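Local coordinates for beta-glucosidase (Saccharopolyspora erythraea D, PDB 5M6G), which probably hydrolyses terminal, non-reducing beta-D-glucosyl residues with release of beta-D-glucose, as a member of glycosyl hydrolase family 3, at residues G568-D571 with V572-D576; L605-H608 with G609-L612; D49-D52 with D53-R57; R372-T375 with K376-E379. All coordinates share one frame; numbering follows the deposited sequence.

Contact 1: G568-D571 with V572-D576; sequences GVAD and VLFGD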
loop_
_atom_site.group_PDB
_atom_site.type_symbol
_atom_site.label_atom_id
_atom_site.label_comp_id
_atom_site.label_asym_id
_atom_site.label_seq_id
_atom_site.Cartn_x
_atom_site.Cartn_y
_atom_site.Cartn_z
ATOM N N GLY A 568 0.622 -12.321 -16.583
ATOM C CA GLY A 568 0.898 -11.081 -17.298
ATOM C C GLY A 568 2.364 -10.890 -17.643
ATOM O O GLY A 568 2.687 -10.168 -18.595
ATOM N N VAL A 569 3.263 -11.533 -16.897
ATOM C CA VAL A 569 4.680 -11.492 -17.238
ATOM C C VAL A 569 4.930 -12.238 -18.540
ATOM O O VAL A 569 5.625 -11.739 -19.434
ATOM C CB VAL A 569 5.526 -12.066 -16.090
ATOM C CG1 VAL A 569 7.000 -12.033 -16.471
ATOM C CG2 VAL A 569 5.279 -11.260 -14.809
ATOM N N ALA A 570 4.376 -13.450 -18.657
ATOM C CA ALA A 570 4.517 -14.210 -19.895
ATOM C C ALA A 570 3.882 -13.485 -21.065
ATOM O O ALA A 570 4.364 -13.603 -22.194
ATOM C CB ALA A 570 3.894 -15.599 -19.746
ATOM N N ASP A 571 2.790 -12.748 -20.824
ATOM C CA ASP A 571 2.177 -11.963 -21.891
ATOM C C ASP A 571 3.201 -11.063 -22.572
ATOM O O ASP A 571 3.207 -10.930 -23.804
ATOM C CB ASP A 571 1.030 -11.124 -21.338
ATOM C CG ASP A 571 -0.172 -11.962 -20.944
ATOM O OD1 ASP A 571 -0.240 -13.143 -21.345
ATOM O OD2 ASP A 571 -1.046 -11.433 -20.226
ATOM N N VAL A 572 4.087 -10.450 -21.786
ATOM C CA VAL A 572 5.101 -9.565 -22.351
ATOM C C VAL A 572 6.249 -10.372 -22.951
ATOM O O VAL A 572 6.697 -10.097 -24.070
ATOM C CB VAL A 572 5.591 -8.583 -21.271
ATOM C CG1 VAL A 572 6.733 -7.729 -21.788
ATOM C CG2 VAL A 572 4.429 -7.710 -20.800
ATOM N N LEU A 573 6.729 -11.385 -22.218
ATOM C CA LEU A 573 7.837 -12.216 -22.688
ATOM C C LEU A 573 7.568 -12.813 -24.065
ATOM O O LEU A 573 8.492 -12.962 -24.875
ATOM C CB LEU A 573 8.122 -13.333 -21.676
ATOM C CG LEU A 573 8.837 -12.973 -20.360
ATOM C CD1 LEU A 573 8.854 -14.168 -19.430
ATOM C CD2 LEU A 573 10.267 -12.461 -20.615
ATOM N N PHE A 574 6.313 -13.165 -24.350
ATOM C CA PHE A 574 5.956 -13.838 -25.598
ATOM C C PHE A 574 5.290 -12.907 -26.602
ATOM O O PHE A 574 4.759 -13.378 -27.613
ATOM C CB PHE A 574 5.063 -15.048 -25.303
ATOM C CG PHE A 574 5.815 -16.183 -24.677
ATOM C CD1 PHE A 574 6.014 -16.228 -23.311
ATOM C CD2 PHE A 574 6.392 -17.167 -25.465
ATOM C CE1 PHE A 574 6.738 -17.250 -22.730
ATOM C CE2 PHE A 574 7.114 -18.193 -24.896
ATOM C CZ PHE A 574 7.292 -18.236 -23.524
ATOM N N GLY A 575 5.299 -11.602 -26.342
ATOM C CA GLY A 575 4.842 -10.621 -27.303
ATOM C C GLY A 575 3.346 -10.459 -27.427
ATOM O O GLY A 575 2.898 -9.779 -28.357
ATOM N N ASP A 576 2.553 -11.069 -26.538
ATOM C CA ASP A 576 1.124 -10.763 -26.504
ATOM C C ASP A 576 0.869 -9.321 -26.071
ATOM O O ASP A 576 -0.089 -8.693 -26.538
ATOM C CB ASP A 576 0.389 -11.750 -25.589
ATOM C CG ASP A 576 0.347 -13.149 -26.172
ATOM O OD1 ASP A 576 0.300 -13.258 -27.414
ATOM O OD2 ASP A 576 0.373 -14.135 -25.402
HETATM O O HOH W 1 0.748 -15.266 -23.133
#

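Contact 2: L605-H608 with G609-L612; sequences LFPH and GFGL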
loop_
_atom_site.group_PDB
_atom_site.type_symbol
_atom_site.label_atom_id
_atom_site.label_comp_id
_atom_site.label_asym_id
_atom_site.label_seq_id
_atom_site.Cartn_x
_atom_site.Cartn_y
_atom_site.Cartn_z
ATOM N N LEU A 605 22.352 4.158 -14.841
ATOM C CA LEU A 605 22.323 3.030 -15.773
ATOM C C LEU A 605 21.146 3.156 -16.735
ATOM O O LEU A 605 21.306 3.004 -17.950
ATOM C CB LEU A 605 22.251 1.708 -15.006
ATOM C CG LEU A 605 22.303 0.444 -15.864
ATOM C CD1 LEU A 605 23.662 0.351 -16.578
ATOM C CD2 LEU A 605 22.055 -0.797 -15.019
ATOM N N PHE A 606 19.945 3.424 -16.198
ATOM C CA PHE A 606 18.752 3.729 -16.982
ATOM C C PHE A 606 18.061 4.939 -16.364
ATOM O O PHE A 606 17.811 4.950 -15.145
ATOM C CB PHE A 606 17.755 2.547 -17.020
ATOM C CG PHE A 606 18.356 1.241 -17.447
ATOM C CD1 PHE A 606 18.658 1.003 -18.773
ATOM C CD2 PHE A 606 18.585 0.236 -16.518
ATOM C CE1 PHE A 606 19.202 -0.215 -19.169
ATOM C CE2 PHE A 606 19.126 -0.987 -16.911
ATOM C CZ PHE A 606 19.444 -1.201 -18.232
ATOM N N PRO A 607 17.688 5.945 -17.152
ATOM C CA PRO A 607 17.025 7.126 -16.589
ATOM C C PRO A 607 15.546 6.883 -16.322
ATOM O O PRO A 607 14.922 5.962 -16.853
ATOM C CB PRO A 607 17.196 8.181 -17.683
ATOM C CG PRO A 607 17.152 7.357 -18.963
ATOM C CD PRO A 607 17.817 6.029 -18.619
ATOM N N HIS A 608 14.995 7.754 -15.483
ATOM C CA HIS A 608 13.555 7.824 -15.279
ATOM C C HIS A 608 12.842 7.930 -16.621
ATOM O O HIS A 608 13.282 8.647 -17.515
ATOM C CB HIS A 608 13.237 9.039 -14.400
ATOM C CG HIS A 608 11.803 9.134 -13.994
ATOM N ND1 HIS A 608 10.817 9.586 -14.844
ATOM C CD2 HIS A 608 11.185 8.830 -12.828
ATOM C CE1 HIS A 608 9.652 9.548 -14.223
ATOM N NE2 HIS A 608 9.849 9.103 -12.994
ATOM N N GLY A 609 11.753 7.183 -16.779
ATOM C CA GLY A 609 11.008 7.208 -18.019
ATOM C C GLY A 609 11.520 6.286 -19.104
ATOM O O GLY A 609 10.913 6.231 -20.178
ATOM N N PHE A 610 12.608 5.562 -18.862
ATOM C CA PHE A 610 13.184 4.675 -19.861
ATOM C C PHE A 610 12.364 3.396 -19.973
ATOM O O PHE A 610 11.905 2.841 -18.969
ATOM C CB PHE A 610 14.633 4.336 -19.496
ATOM C CG PHE A 610 15.334 3.471 -20.511
ATOM C CD1 PHE A 610 15.920 4.034 -21.627
ATOM C CD2 PHE A 610 15.413 2.097 -20.334
ATOM C CE1 PHE A 610 16.568 3.238 -22.559
ATOM C CE2 PHE A 610 16.058 1.298 -21.260
ATOM C CZ PHE A 610 16.634 1.867 -22.372
ATOM N N GLY A 611 12.168 2.939 -21.204
ATOM C CA GLY A 611 11.541 1.651 -21.429
ATOM C C GLY A 611 11.563 1.277 -22.895
ATOM O O GLY A 611 11.109 2.051 -23.744
ATOM N N LEU A 612 12.097 0.102 -23.209
ATOM C CA LEU A 612 12.116 -0.373 -24.583
ATOM C C LEU A 612 10.781 -1.015 -24.959
ATOM O O LEU A 612 9.952 -1.341 -24.105
ATOM C CB LEU A 612 13.241 -1.383 -24.776
ATOM C CG LEU A 612 14.643 -0.875 -24.452
ATOM C CD1 LEU A 612 15.641 -2.009 -24.557
ATOM C CD2 LEU A 612 15.026 0.271 -25.378
#

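Contact 3: D49-D52 with D53-R57; sequences DRVD and DLMAR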
loop_
_atom_site.group_PDB
_atom_site.type_symbol
_atom_site.label_atom_id
_atom_site.label_comp_id
_atom_site.label_asym_id
_atom_site.label_seq_id
_atom_site.Cartn_x
_atom_site.Cartn_y
_atom_site.Cartn_z
ATOM N N ASP A 49 -25.759 18.792 10.001
ATOM C CA ASP A 49 -26.820 18.887 11.011
ATOM C C ASP A 49 -26.928 17.607 11.832
ATOM O O ASP A 49 -27.226 17.653 13.035
ATOM C CB ASP A 49 -28.162 19.197 10.350
ATOM C CG ASP A 49 -28.153 20.512 9.592
ATOM O OD1 ASP A 49 -27.312 21.382 9.907
ATOM O OD2 ASP A 49 -28.987 20.673 8.678
ATOM N N ARG A 50 -26.718 16.451 11.191
ATOM C CA ARG A 50 -26.695 15.187 11.919
ATOM C C ARG A 50 -25.509 15.128 12.874
ATOM O O ARG A 50 -25.647 14.683 14.020
ATOM C CB ARG A 50 -26.646 14.012 10.932
ATOM C CG ARG A 50 -27.847 13.959 9.979
ATOM C CD ARG A 50 -27.811 12.710 9.081
ATOM N NE ARG A 50 -28.108 11.481 9.817
ATOM C CZ ARG A 50 -28.094 10.268 9.264
ATOM N NH1 ARG A 50 -27.787 10.129 7.977
ATOM N NH2 ARG A 50 -28.378 9.196 9.994
ATOM N N VAL A 51 -24.335 15.562 12.408
ATOM C CA VAL A 51 -23.157 15.640 13.264
ATOM C C VAL A 51 -23.412 16.560 14.457
ATOM O O VAL A 51 -23.108 16.218 15.603
ATOM C CB VAL A 51 -21.944 16.109 12.445
ATOM C CG1 VAL A 51 -20.794 16.439 13.372
ATOM C CG2 VAL A 51 -21.544 15.020 11.429
ATOM N N ASP A 52 -23.958 17.749 14.205
ATOM C CA ASP A 52 -24.230 18.678 15.307
ATOM C C ASP A 52 -25.135 18.049 16.362
ATOM O O ASP A 52 -24.884 18.174 17.569
ATOM C CB ASP A 52 -24.865 19.959 14.768
ATOM C CG ASP A 52 -23.871 20.855 14.050
ATOM O OD1 ASP A 52 -22.649 20.629 14.190
ATOM O OD2 ASP A 52 -24.316 21.795 13.352
ATOM N N ASP A 53 -26.201 17.373 15.929
ATOM C CA ASP A 53 -27.154 16.820 16.885
ATOM C C ASP A 53 -26.526 15.704 17.710
ATOM O O ASP A 53 -26.704 15.647 18.932
ATOM C CB ASP A 53 -28.390 16.304 16.158
ATOM C CG ASP A 53 -29.408 15.751 17.106
ATOM O OD1 ASP A 53 -30.057 16.568 17.787
ATOM O OD2 ASP A 53 -29.534 14.513 17.194
ATOM N N LEU A 54 -25.798 14.794 17.051
ATOM C CA LEU A 54 -25.128 13.714 17.766
ATOM C C LEU A 54 -24.127 14.261 18.777
ATOM O O LEU A 54 -24.140 13.874 19.948
ATOM C CB LEU A 54 -24.431 12.781 16.768
ATOM C CG LEU A 54 -23.655 11.586 17.325
ATOM C CD1 LEU A 54 -24.528 10.729 18.244
ATOM C CD2 LEU A 54 -23.071 10.746 16.174
ATOM N N MET A 55 -23.242 15.168 18.344
ATOM C CA MET A 55 -22.259 15.700 19.277
ATOM C C MET A 55 -22.918 16.435 20.436
ATOM O O MET A 55 -22.408 16.391 21.561
ATOM C CB MET A 55 -21.275 16.608 18.549
ATOM C CG MET A 55 -20.332 15.807 17.661
ATOM S SD MET A 55 -19.131 16.792 16.769
ATOM C CE MET A 55 -18.227 17.541 18.132
ATOM N N ALA A 56 -24.050 17.096 20.195
ATOM C CA ALA A 56 -24.745 17.762 21.297
ATOM C C ALA A 56 -25.140 16.770 22.381
ATOM O O ALA A 56 -25.223 17.138 23.559
ATOM C CB ALA A 56 -25.980 18.499 20.780
ATOM N N ARG A 57 -25.361 15.506 22.007
ATOM C CA ARG A 57 -25.776 14.463 22.940
ATOM C C ARG A 57 -24.614 13.685 23.550
ATOM O O ARG A 57 -24.840 12.884 24.466
ATOM C CB ARG A 57 -26.724 13.484 22.233
ATOM C CG ARG A 57 -27.935 14.164 21.621
ATOM C CD ARG A 57 -28.677 13.257 20.667
ATOM N NE ARG A 57 -29.729 13.984 19.969
ATOM C CZ ARG A 57 -30.949 14.180 20.460
ATOM N NH1 ARG A 57 -31.268 13.693 21.652
ATOM N NH2 ARG A 57 -31.847 14.858 19.759
#

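Contact 4: R372-T375 with K376-E379; sequences RILT and KKFE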
loop_
_atom_site.group_PDB
_atom_site.type_symbol
_atom_site.label_atom_id
_atom_site.label_comp_id
_atom_site.label_asym_id
_atom_site.label_seq_id
_atom_site.Cartn_x
_atom_site.Cartn_y
_atom_site.Cartn_z
ATOM N N ARG A 372 -14.713 15.688 12.538
ATOM C CA ARG A 372 -14.098 15.081 11.361
ATOM C C ARG A 372 -14.383 13.578 11.288
ATOM O O ARG A 372 -14.731 13.065 10.217
ATOM C CB ARG A 372 -12.602 15.378 11.366
ATOM C CG ARG A 372 -12.308 16.859 11.142
ATOM C CD ARG A 372 -10.867 17.203 11.418
ATOM N NE ARG A 372 -10.592 18.605 11.122
ATOM C CZ ARG A 372 -10.137 19.044 9.954
ATOM N NH1 ARG A 372 -9.895 18.179 8.971
ATOM N NH2 ARG A 372 -9.914 20.346 9.778
ATOM N N ILE A 373 -14.275 12.863 12.409
ATOM C CA ILE A 373 -14.535 11.420 12.398
ATOM C C ILE A 373 -16.004 11.143 12.103
ATOM O O ILE A 373 -16.339 10.338 11.226
ATOM C CB ILE A 373 -14.116 10.777 13.735
ATOM C CG1 ILE A 373 -12.608 10.856 13.962
ATOM C CG2 ILE A 373 -14.612 9.329 13.815
ATOM C CD1 ILE A 373 -12.230 10.802 15.447
ATOM N N LEU A 374 -16.907 11.803 12.839
ATOM C CA LEU A 374 -18.328 11.498 12.686
ATOM C C LEU A 374 -18.827 11.876 11.299
ATOM O O LEU A 374 -19.674 11.178 10.733
ATOM C CB LEU A 374 -19.147 12.215 13.760
ATOM C CG LEU A 374 -18.868 11.757 15.186
ATOM C CD1 LEU A 374 -19.578 12.688 16.176
ATOM C CD2 LEU A 374 -19.302 10.296 15.364
ATOM N N THR A 375 -18.316 12.977 10.736
ATOM C CA THR A 375 -18.721 13.363 9.388
ATOM C C THR A 375 -18.466 12.234 8.397
ATOM O O THR A 375 -19.333 11.903 7.582
ATOM C CB THR A 375 -17.990 14.642 8.966
ATOM O OG1 THR A 375 -18.495 15.741 9.738
ATOM C CG2 THR A 375 -18.207 14.941 7.488
ATOM N N LYS A 376 -17.293 11.604 8.481
ATOM C CA LYS A 376 -16.975 10.516 7.564
ATOM C C LYS A 376 -17.852 9.295 7.820
ATOM O O LYS A 376 -18.255 8.604 6.874
ATOM C CB LYS A 376 -15.492 10.169 7.680
ATOM C CG LYS A 376 -14.598 11.269 7.107
ATOM C CD LYS A 376 -14.746 11.308 5.580
ATOM C CE LYS A 376 -14.233 12.619 4.958
ATOM N NZ LYS A 376 -15.112 13.807 5.256
ATOM N N LYS A 377 -18.178 9.020 9.085
ATOM C CA LYS A 377 -19.106 7.923 9.367
ATOM C C LYS A 377 -20.476 8.174 8.740
ATOM O O LYS A 377 -21.072 7.261 8.157
ATOM C CB LYS A 377 -19.225 7.705 10.875
ATOM C CG LYS A 377 -17.953 7.152 11.511
ATOM C CD LYS A 377 -18.173 6.815 12.988
ATOM C CE LYS A 377 -17.008 6.040 13.565
ATOM N NZ LYS A 377 -17.310 5.533 14.940
ATOM N N PHE A 378 -20.998 9.403 8.837
ATOM C CA PHE A 378 -22.277 9.698 8.186
ATOM C C PHE A 378 -22.162 9.634 6.670
ATOM O O PHE A 378 -23.046 9.091 5.994
ATOM C CB PHE A 378 -22.794 11.074 8.599
ATOM C CG PHE A 378 -23.412 11.099 9.967
ATOM C CD1 PHE A 378 -24.677 10.570 10.180
ATOM C CD2 PHE A 378 -22.729 11.663 11.034
ATOM C CE1 PHE A 378 -25.250 10.586 11.451
ATOM C CE2 PHE A 378 -23.293 11.695 12.299
ATOM C CZ PHE A 378 -24.560 11.142 12.506
ATOM N N GLU A 379 -21.092 10.200 6.114
ATOM C CA GLU A 379 -20.924 10.182 4.667
ATOM C C GLU A 379 -20.813 8.757 4.152
ATOM O O GLU A 379 -21.362 8.428 3.098
ATOM C CB GLU A 379 -19.692 11.004 4.268
ATOM C CG GLU A 379 -19.893 12.515 4.450
ATOM C CD GLU A 379 -18.609 13.325 4.283
ATOM O OE1 GLU A 379 -17.504 12.764 4.466
ATOM O OE2 GLU A 379 -18.706 14.535 3.992
HETATM O O HOH W 2 -14.592 14.741 7.929
#

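Contact 1: G568-D571 with V572-D576
The carboxylates of Asp571 and Asp576 come together through a single water, which donates one hydrogen to Asp571 OD1 and the other, at 2.6 Å, to Asp576 OD2. Asp571 OD1 and Asp576 OD2 themselves stay 4.2 Å apart, so the bridge probably eases the repulsion between like charges. Each acid also has basic partners: Arg406 and Arg410 for Asp571 OD2, Lys426 for Asp576 OD1.

Among the backbone bonds, Leu573 N gives a nearly straight one to Val569 O, 3.0 Å long (172°), and Phe574 N donates to Ala570 O at 2.9 Å. This is the C-terminal end of helix 567-573, which follows strand 555-560 in the C-terminal domain and packs back onto it through Leu573 and Leu557. The chain leaves helical geometry at Phe574, and Gly575 turns it onward with positive phi (78°).

Apolar contacts face helix 465-472 and strand 555-560. Val569 CG1 lies 4.1 Å from Leu573 CD1, the two side chains running alongside one another. The Phe574 ring turns its edge to Ala570 O, in plane and 3.3 Å from CD1, while the same CD1 rests 4.2 Å from Ala570 CB. Ile469 and Ala472 of helix 465-472 pack against this ring.

Contact 2: L605-H608 with G609-L612
Phe610 folds back beside Pro607 and Phe606, and it is best followed outward from its CB, which sits 3.1 Å from Pro607 O and 3.7 Å from Pro607 CD. With CG anti to the backbone N (chi1 -177°), the ring is sent back beside the preceding residues. Phe610 CG still meets Pro607 CD, at 4.0 Å, and CD1 stays near that same carbon. On the other branch Phe610 CD2 comes 3.8 Å from Phe606 CD1, and Phe610 CE2 approaches that same CD1 to 3.6 Å. The Phe606 and Phe610 rings are near parallel, at 25°, but slid apart with centroids 5.3 Å from each other, so they hardly overlap.

What brings them together is a type II beta turn from Pro607 to Phe610, closed by Phe610 N donating to Pro607 O at 3.1 Å. Gly609 holds its third position, where a CB would run into His608 O. A serine in place of Phe610 would probably strip Pro607 CD of its ring partner and open a gap between Phe606 and Leu416.

His608 NE2 bonds to Asn203, beside the magnesium ligand Glu199. Phe606 meets Trp587 edge-to-face, and both phenylalanines lie on Leu416 of strand 414-418.

Contact 3: D49-D52 with D53-R57
Val51 and Met55 lie side by side one helical turn apart and point the same way, with Val51 CG1 3.8 Å from Met55 SD. Chi1 of the methionine (-72°) and an extended chi2 put the sulfur there, and the bend at chi3 (61°) then turns the methyl CE away from the valine. Met55 CG also passes 3.5 Å from Val51 O, the oxygen that accepts the 2.9 Å bond from Met55 N. Three more i to i+4 bonds run alongside, from Asp53 N to Asp49 O, Leu54 N to Arg50 O and Ala56 N to Asp52 O, making this regular alpha helix.

Asp53 turns elsewhere. Its CG stands anti to the backbone N (chi1 -179°), which presents the carboxylate to Arg57 one turn on. The guanidinium takes it side-on in a salt bridge: Arg57 NE reaches Asp53 OD2 at 2.8 Å and Arg57 NH2 reaches Asp53 OD1 at 3.2 Å. OD1 offers its syn lone pair, whereas OD2 is met from well above the carboxylate plane, so the two flat groups are not coplanar. OD2 also accepts from Tyr40 N, which probably limits how far the carboxylate can turn.

Arg50 leads off to Glu384 and the carbonyl of Tyr40. Helix 47-57 lies on helix 363-379, Val51 resting on Thr375 and Phe378, and Met55 on Leu374, while Asp53 and Arg57 touch Ala39 and Pro38, near the start of the modelled chain.

Contact 4: R372-T375 with K376-E379
Lys376 curls back over Arg372 of the turn before. Its backbone N makes only a weak bond to Arg372 O, but a water bridges the same two residues, donating to that oxygen at 2.8 Å and accepting from Lys376 NZ. Bends at chi2 and chi4 (both near -70°) carry the ammonium round, and Lys376 NZ donates to Glu379 OE1 at 2.7 Å on the syn side, a salt bridge between residues three apart.

Lys377 does the reverse: its chain is extended beyond CG and runs alongside Ile373, CE lying 4.1 Å from Ile373 CG2. NZ is then held by Gln66 OE1 and the carbonyls of Gly86 and Pro123. This places helix 363-379 against the barrel of the N-terminal TIM-barrel-type domain, since Gly86 and Pro123 lie just before the parallel strands 87-90 and 125-128.

At Phe378 the backbone N bonds to Leu374 O at 2.9 Å, and ring atom CD2 passes the same oxygen at 3.1 Å. The ring stacks on Phe383 beyond the helix.

Glu379 N donates to Thr375 O, also at 2.9 Å, and the side chain lies alongside that of Thr375, whose OG1 is hydrogen-bonded to Arg371 O. Replacing Glu379 by an alanine would probably leave the Lys376 ammonium without its carboxylate mate and its chain freer to turn, with the water still at its tip. Glu379 CG lies 3.2 Å from Thr375 O, while Glu379 CD rests 3.6 Å from Thr375 CG2.

How the contacts relate
From the N terminus the contacts come in the order 3, 4, 1, 2: contact 3 on helix 47-57, contact 4 on helix 363-379, then contact 1 and lastly contact 2. Each joins residues a few places apart, along a helix, at a helix end or round a turn, so none closes a long loop, and none nests in or crosses another. Contacts 3 and 4 are far apart in sequence yet pack together, centres about 11 Å apart, joining the N-terminal helix to a late helix of the first domain. Contacts 1 and 2 share the C-terminal domain without touching, centres about 20 Å apart, across the chain's centre from the other pair.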